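Local structure of citrate synthase (Metallosphaera sedula, 6ABX) at the interface of chains A and B. The protein catalyses the condensation of oxaloacetate with acetyl-CoA and water to give citrate and CoA, a step of the tricarboxylic acid cycle. Coordinates in Å, arbitrary orientation; residue numbers count along the deposited sequence, not the author numbering. Chains: chain A/B, Citrate synthase.

Contact 1: the interface of chains A and B. Residues chain A 20, 179-183, 255; chain B 351.
CG of B:Arg351 stands anti to the backbone N (chi1 -156°), the chain then bends at chi2 (-70°) and runs straight through chi3, so that the guanidinium of one subunit is carried flat over the main chain of the other. It lands on the loop A:His179 to A:Asn182, which leads into helix 183-192 of chain A and belongs to the citrate synthase active site: A:His179 and A:Asn182 are oxaloacetate-binding residues. In this family an arginine from the partner subunit commonly completes the substrate pocket, and B:Arg351 is placed to play that part here.

One face of the guanidinium lies on the A:Met181-A:Asn182 peptide, with the carbonyl carbon C of A:Met181 3.3 Å above the B:Arg351 plane and the backbone N of A:Asn182 at a similar height, both over its centre. CA of A:Asn182 extends this floor beneath the NE end, and CB of A:Met181 lies 3.4 Å from NH2 of B:Arg351. The methyl CD1 of A:Ile255, a poorly ordered residue, comes in crosswise at about a right angle to the arginine chain, 3.6 Å from NH1 of B:Arg351.

The polar rim is used as well. NH1 of B:Arg351 hydrogen-bonds to the backbone carbonyl O of A:His179 at 3.2 Å. At the other terminal nitrogen, a water in the guanidinium plane is 3.0 Å from NH2 of B:Arg351 in a fairly straight contact (164°) and also meets the backbone N of A:Met181, joining the two chains. The imidazole atom ND1 of A:His179 lies 4.3 Å from NH1 of B:Arg351, and this nearby positive charge would probably disfavour protonation of the histidine.

Behind the loop, CD1 of A:Ile20 sits over the centre of one face of the A:His179 ring. The carboxylate of A:Glu180 turns away from the arginine, its OE1 accepting from the backbone N of A:Ile20 at 3.1 Å, from above the carboxylate plane.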
loop_
_atom_site.group_PDB
_atom_site.type_symbol
_atom_site.label_atom_id
_atom_site.label_comp_id
_atom_site.label_asym_id
_atom_site.label_seq_id
_atom_site.Cartn_x
_atom_site.Cartn_y
_atom_site.Cartn_z
ATOM N N ILE A 20 -2.362 22.191 9.171
ATOM C CA ILE A 20 -1.178 22.861 8.691
ATOM C C ILE A 20 -1.547 24.269 8.246
ATOM O O ILE A 20 -2.459 24.395 7.411
ATOM C CB ILE A 20 -0.558 22.089 7.508
ATOM C CG1 ILE A 20 -0.204 20.650 7.893
ATOM C CG2 ILE A 20 0.627 22.859 6.955
ATOM C CD1 ILE A 20 -0.013 19.724 6.723
ATOM N N HIS A 179 1.172 14.603 9.382
ATOM C CA HIS A 179 1.237 15.841 8.598
ATOM C C HIS A 179 0.032 15.916 7.650
ATOM O O HIS A 179 0.212 16.229 6.497
ATOM C CB HIS A 179 2.575 15.994 7.920
ATOM C CG HIS A 179 2.992 17.409 7.744
ATOM N ND1 HIS A 179 3.229 17.964 6.498
ATOM C CD2 HIS A 179 3.100 18.418 8.651
ATOM C CE1 HIS A 179 3.549 19.249 6.646
ATOM N NE2 HIS A 179 3.511 19.559 7.978
ATOM N N GLU A 180 -1.141 15.507 8.141
ATOM C CA GLU A 180 -2.390 15.639 7.368
ATOM C C GLU A 180 -2.218 14.705 6.132
ATOM O O GLU A 180 -1.805 13.511 6.211
ATOM C CB GLU A 180 -2.639 17.161 7.210
ATOM C CG GLU A 180 -4.121 17.621 7.288
ATOM C CD GLU A 180 -4.519 19.109 7.223
ATOM O OE1 GLU A 180 -3.644 19.997 7.364
ATOM O OE2 GLU A 180 -5.775 19.423 7.057
ATOM N N MET A 181 -2.464 15.194 4.922
ATOM C CA MET A 181 -2.765 14.328 3.815
ATOM C C MET A 181 -1.667 14.017 2.742
ATOM O O MET A 181 -1.897 13.970 1.560
ATOM C CB MET A 181 -3.870 15.029 3.045
ATOM C CG MET A 181 -4.427 14.135 2.126
ATOM S SD MET A 181 -4.451 12.455 2.732
ATOM C CE MET A 181 -5.575 12.583 4.165
ATOM N N ASN A 182 -0.536 13.570 3.113
ATOM C CA ASN A 182 0.504 13.398 2.147
ATOM C C ASN A 182 0.238 12.088 1.362
ATOM O O ASN A 182 -0.701 11.327 1.685
ATOM C CB ASN A 182 1.789 13.362 2.957
ATOM C CG ASN A 182 1.629 12.586 4.238
ATOM O OD1 ASN A 182 1.570 11.361 4.249
ATOM N ND2 ASN A 182 1.463 13.289 5.359
ATOM N N ALA A 183 1.119 11.768 0.437
ATOM C CA ALA A 183 0.974 10.571 -0.411
ATOM C C ALA A 183 0.888 9.285 0.416
ATOM O O ALA A 183 0.164 8.384 0.047
ATOM C CB ALA A 183 2.118 10.479 -1.378
ATOM N N ILE A 255 4.078 23.042 0.636
ATOM C CA ILE A 255 3.048 23.467 1.623
ATOM C C ILE A 255 3.466 24.709 2.430
ATOM O O ILE A 255 2.748 25.708 2.454
ATOM C CB ILE A 255 2.643 22.300 2.548
ATOM C CG1 ILE A 255 1.938 21.182 1.769
ATOM C CG2 ILE A 255 1.770 22.819 3.682
ATOM C CD1 ILE A 255 2.325 19.791 2.202
ATOM N N ARG B 351 -0.857 13.940 -4.146
ATOM C CA ARG B 351 -0.843 14.589 -2.819
ATOM C C ARG B 351 -2.108 15.422 -2.658
ATOM O O ARG B 351 -2.130 16.622 -2.964
ATOM C CB ARG B 351 0.424 15.419 -2.589
ATOM C CG ARG B 351 0.809 15.635 -1.128
ATOM C CD ARG B 351 -0.021 16.543 -0.220
ATOM N NE ARG B 351 0.488 16.637 1.165
ATOM C CZ ARG B 351 -0.264 16.959 2.241
ATOM N NH1 ARG B 351 0.281 17.053 3.455
ATOM N NH2 ARG B 351 -1.536 17.303 2.055
HETATM O O HOH W 1 -3.673 18.092 4.024
#

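Contact 2: the interface of chains A and B. Residues chain A 7, 351-354; chain B 6-13, 180-181, 186.
An intermolecular parallel beta bridge pairs strand 353-356 of chain A with strand 11-15 of chain B, part of the exchange of terminal segments across the citrate synthase dimer. A:Lys353 sits opposite B:Ala11: its backbone N donates to the carbonyl O of B:Ile10 at 2.9 Å from above the carbonyl plane, while its own carbonyl O accepts from N of B:Ile12 in plane. Just before the strand, the backbone N of A:Arg351 gives a nearly straight bond (174°) to O of B:Gly6, and a water links O of A:Arg351 to N of the poorly ordered B:Asp9.

B:Glu180 grips this edge with both oxygens. Its CG is anti to the backbone N, and the bend at chi2 (-128°) turns the carboxylate toward chain A. OE1 of B:Glu180 receives NH1 of A:Arg351 at 2.8 Å, a salt bridge nearly along the C-O axis and in the guanidinium plane, although the guanidinium and carboxylate planes are 51° apart. The same OE1 takes N of B:Met181 on its anti lone pair, and these two donors would probably favour the ionised acid. OE2 of B:Glu180 is met by the backbone N of A:Ala354 at 2.9 Å from above the carboxylate plane.

NH1 of A:Arg351 also donates to O of A:Pro352 at 2.9 Å, again in the guanidinium plane, which steadies the group's rotation while one face rests against C of B:Met181. An alanine in place of A:Arg351 would lose the salt bridge and this internal tie, and would probably leave B:Glu180 less firmly held and the A:Pro352 carbonyl less fixed.

Beside the bridge, A:Leu7 and B:Leu7 meet tip to tip through their CD1 methyls, 3.8 Å apart. CD2 of A:Leu7 reaches CG2 of B:Ile12 at 3.7 Å, crossing obliquely. The A:Pro352 ring crosses B:Met181 at about a right angle, its CG 3.8 Å from CG of B:Met181, while its CB turns to CB of B:Leu7.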
loop_
_atom_site.group_PDB
_atom_site.type_symbol
_atom_site.label_atom_id
_atom_site.label_comp_id
_atom_site.label_asym_id
_atom_site.label_seq_id
_atom_site.Cartn_x
_atom_site.Cartn_y
_atom_site.Cartn_z
ATOM N N LEU A 7 -4.095 15.182 -7.725
ATOM C CA LEU A 7 -5.134 15.589 -6.759
ATOM C C LEU A 7 -4.745 16.880 -6.040
ATOM O O LEU A 7 -5.125 17.106 -4.878
ATOM C CB LEU A 7 -5.401 14.479 -5.750
ATOM C CG LEU A 7 -6.037 13.232 -6.348
ATOM C CD1 LEU A 7 -6.198 12.191 -5.275
ATOM C CD2 LEU A 7 -7.399 13.573 -7.017
ATOM N N ARG A 351 -12.612 5.543 -5.367
ATOM C CA ARG A 351 -12.697 4.886 -6.715
ATOM C C ARG A 351 -12.837 5.987 -7.746
ATOM O O ARG A 351 -13.950 6.408 -8.074
ATOM C CB ARG A 351 -13.858 3.893 -6.767
ATOM C CG ARG A 351 -13.756 2.848 -7.869
ATOM C CD ARG A 351 -13.641 3.401 -9.290
ATOM N NE ARG A 351 -13.550 2.232 -10.192
ATOM C CZ ARG A 351 -13.099 2.249 -11.452
ATOM N NH1 ARG A 351 -12.661 3.385 -11.994
ATOM N NH2 ARG A 351 -13.215 1.130 -12.191
ATOM N N PRO A 352 -11.701 6.555 -8.188
ATOM C CA PRO A 352 -11.726 7.654 -9.165
ATOM C C PRO A 352 -11.908 7.126 -10.597
ATOM O O PRO A 352 -12.300 5.976 -10.776
ATOM C CB PRO A 352 -10.376 8.286 -8.902
ATOM C CG PRO A 352 -9.497 7.093 -8.626
ATOM C CD PRO A 352 -10.336 6.219 -7.720
ATOM N N LYS A 353 -11.621 7.954 -11.601
ATOM C CA LYS A 353 -11.712 7.527 -13.000
ATOM C C LYS A 353 -10.494 8.067 -13.751
ATOM O O LYS A 353 -9.608 8.695 -13.124
ATOM C CB LYS A 353 -13.048 7.971 -13.600
ATOM C CG LYS A 353 -13.149 9.462 -13.813
ATOM C CD LYS A 353 -14.304 9.911 -14.688
ATOM C CE LYS A 353 -14.263 11.421 -14.913
ATOM N NZ LYS A 353 -15.316 11.865 -15.860
ATOM N N ALA A 354 -10.391 7.713 -15.040
ATOM C CA ALA A 354 -9.425 8.195 -15.927
ATOM C C ALA A 354 -10.131 8.902 -17.085
ATOM O O ALA A 354 -11.321 8.659 -17.312
ATOM C CB ALA A 354 -8.559 7.109 -16.444
ATOM N N GLY B 6 -14.266 9.982 -1.632
ATOM C CA GLY B 6 -14.495 8.845 -2.536
ATOM C C GLY B 6 -13.999 9.079 -3.960
ATOM O O GLY B 6 -13.943 8.168 -4.748
ATOM N N LEU B 7 -13.717 10.325 -4.325
ATOM C CA LEU B 7 -13.212 10.766 -5.637
ATOM C C LEU B 7 -14.163 10.340 -6.763
ATOM O O LEU B 7 -13.698 10.098 -7.845
ATOM C CB LEU B 7 -11.820 10.206 -5.916
ATOM C CG LEU B 7 -10.738 10.676 -4.953
ATOM C CD1 LEU B 7 -9.401 10.065 -5.327
ATOM C CD2 LEU B 7 -10.674 12.216 -4.979
ATOM N N GLU B 8 -15.457 10.241 -6.479
ATOM C CA GLU B 8 -16.444 9.983 -7.494
ATOM C C GLU B 8 -16.284 10.970 -8.657
ATOM O O GLU B 8 -16.313 12.146 -8.457
ATOM C CB GLU B 8 -17.849 10.110 -6.917
ATOM C CG GLU B 8 -18.366 8.798 -6.392
ATOM C CD GLU B 8 -19.869 8.793 -6.223
ATOM O OE1 GLU B 8 -20.590 8.681 -7.258
ATOM O OE2 GLU B 8 -20.298 8.933 -5.065
ATOM N N ASP B 9 -16.072 10.467 -9.869
ATOM C CA ASP B 9 -16.005 11.328 -11.075
ATOM C C ASP B 9 -14.855 12.350 -11.023
ATOM O O ASP B 9 -14.897 13.391 -11.673
ATOM C CB ASP B 9 -17.335 12.057 -11.309
ATOM C CG ASP B 9 -18.459 11.083 -11.617
ATOM O OD1 ASP B 9 -18.290 10.262 -12.554
ATOM O OD2 ASP B 9 -19.459 11.108 -10.894
ATOM N N ILE B 10 -13.785 12.040 -10.301
ATOM C CA ILE B 10 -12.568 12.773 -10.441
ATOM C C ILE B 10 -11.625 11.948 -11.318
ATOM O O ILE B 10 -11.360 10.789 -10.993
ATOM C CB ILE B 10 -11.946 13.010 -9.053
ATOM C CG1 ILE B 10 -12.890 13.755 -8.110
ATOM C CG2 ILE B 10 -10.592 13.687 -9.175
ATOM C CD1 ILE B 10 -13.136 15.195 -8.465
ATOM N N ALA B 11 -11.094 12.544 -12.381
ATOM C CA ALA B 11 -10.159 11.851 -13.256
ATOM C C ALA B 11 -8.753 12.104 -12.717
ATOM O O ALA B 11 -8.391 13.247 -12.522
ATOM C CB ALA B 11 -10.234 12.301 -14.679
ATOM N N ILE B 12 -7.980 11.042 -12.503
ATOM C CA ILE B 12 -6.639 11.213 -11.933
ATOM C C ILE B 12 -5.531 10.983 -12.971
ATOM O O ILE B 12 -4.375 11.262 -12.664
ATOM C CB ILE B 12 -6.484 10.374 -10.650
ATOM C CG1 ILE B 12 -6.642 8.884 -10.884
ATOM C CG2 ILE B 12 -7.438 10.853 -9.574
ATOM C CD1 ILE B 12 -5.360 8.158 -10.802
ATOM N N LYS B 13 -5.846 10.462 -14.182
ATOM C CA LYS B 13 -4.844 10.270 -15.187
ATOM C C LYS B 13 -5.511 10.184 -16.559
ATOM O O LYS B 13 -6.713 10.011 -16.627
ATOM C CB LYS B 13 -4.034 8.979 -14.996
ATOM C CG LYS B 13 -4.883 7.704 -14.949
ATOM C CD LYS B 13 -4.280 6.488 -15.667
ATOM C CE LYS B 13 -2.958 5.992 -15.117
ATOM N NZ LYS B 13 -2.480 4.761 -15.791
ATOM N N GLU B 180 -9.346 -0.201 -15.213
ATOM C CA GLU B 180 -9.198 1.264 -15.107
ATOM C C GLU B 180 -8.905 1.629 -13.648
ATOM O O GLU B 180 -8.103 0.935 -12.994
ATOM C CB GLU B 180 -10.405 1.961 -15.713
ATOM C CG GLU B 180 -10.065 3.375 -16.144
ATOM C CD GLU B 180 -11.039 4.389 -15.579
ATOM O OE1 GLU B 180 -11.360 4.255 -14.372
ATOM O OE2 GLU B 180 -11.486 5.318 -16.355
ATOM N N MET B 181 -9.450 2.735 -13.107
ATOM C CA MET B 181 -8.940 3.251 -11.837
ATOM C C MET B 181 -9.753 2.772 -10.625
ATOM O O MET B 181 -10.258 3.571 -9.783
ATOM C CB MET B 181 -8.971 4.777 -11.849
ATOM C CG MET B 181 -7.610 5.318 -11.473
ATOM S SD MET B 181 -6.248 4.828 -12.600
ATOM C CE MET B 181 -7.048 4.456 -14.153
ATOM N N MET B 186 -5.625 2.335 -7.887
ATOM C CA MET B 186 -5.310 3.696 -7.305
ATOM C C MET B 186 -4.231 3.564 -6.221
ATOM O O MET B 186 -3.273 4.320 -6.193
ATOM C CB MET B 186 -6.575 4.319 -6.734
ATOM C CG MET B 186 -6.400 5.696 -6.120
ATOM S SD MET B 186 -5.773 6.890 -7.296
ATOM C CE MET B 186 -5.737 8.322 -6.209
HETATM O O HOH W 2 -15.463 7.512 -10.322
#

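The C-alpha centres of contact 1 and contact 2 lie about 19 Å apart. Both set Arg351 of one subunit on the Met181 main chain of the other, with the chains exchanged; Glu180 takes the arginine in contact 2 but bonds to Ile20 of its own chain in contact 1. The two-fold-related positions are therefore not identical in detail. Contact 1 is centred about 7 Å from A:His253 and contact 2 about 12 Å from B:His253, so a segment from the opposite subunit comes near each active site, closer in contact 1, and dimer formation is likely to help shape both pockets.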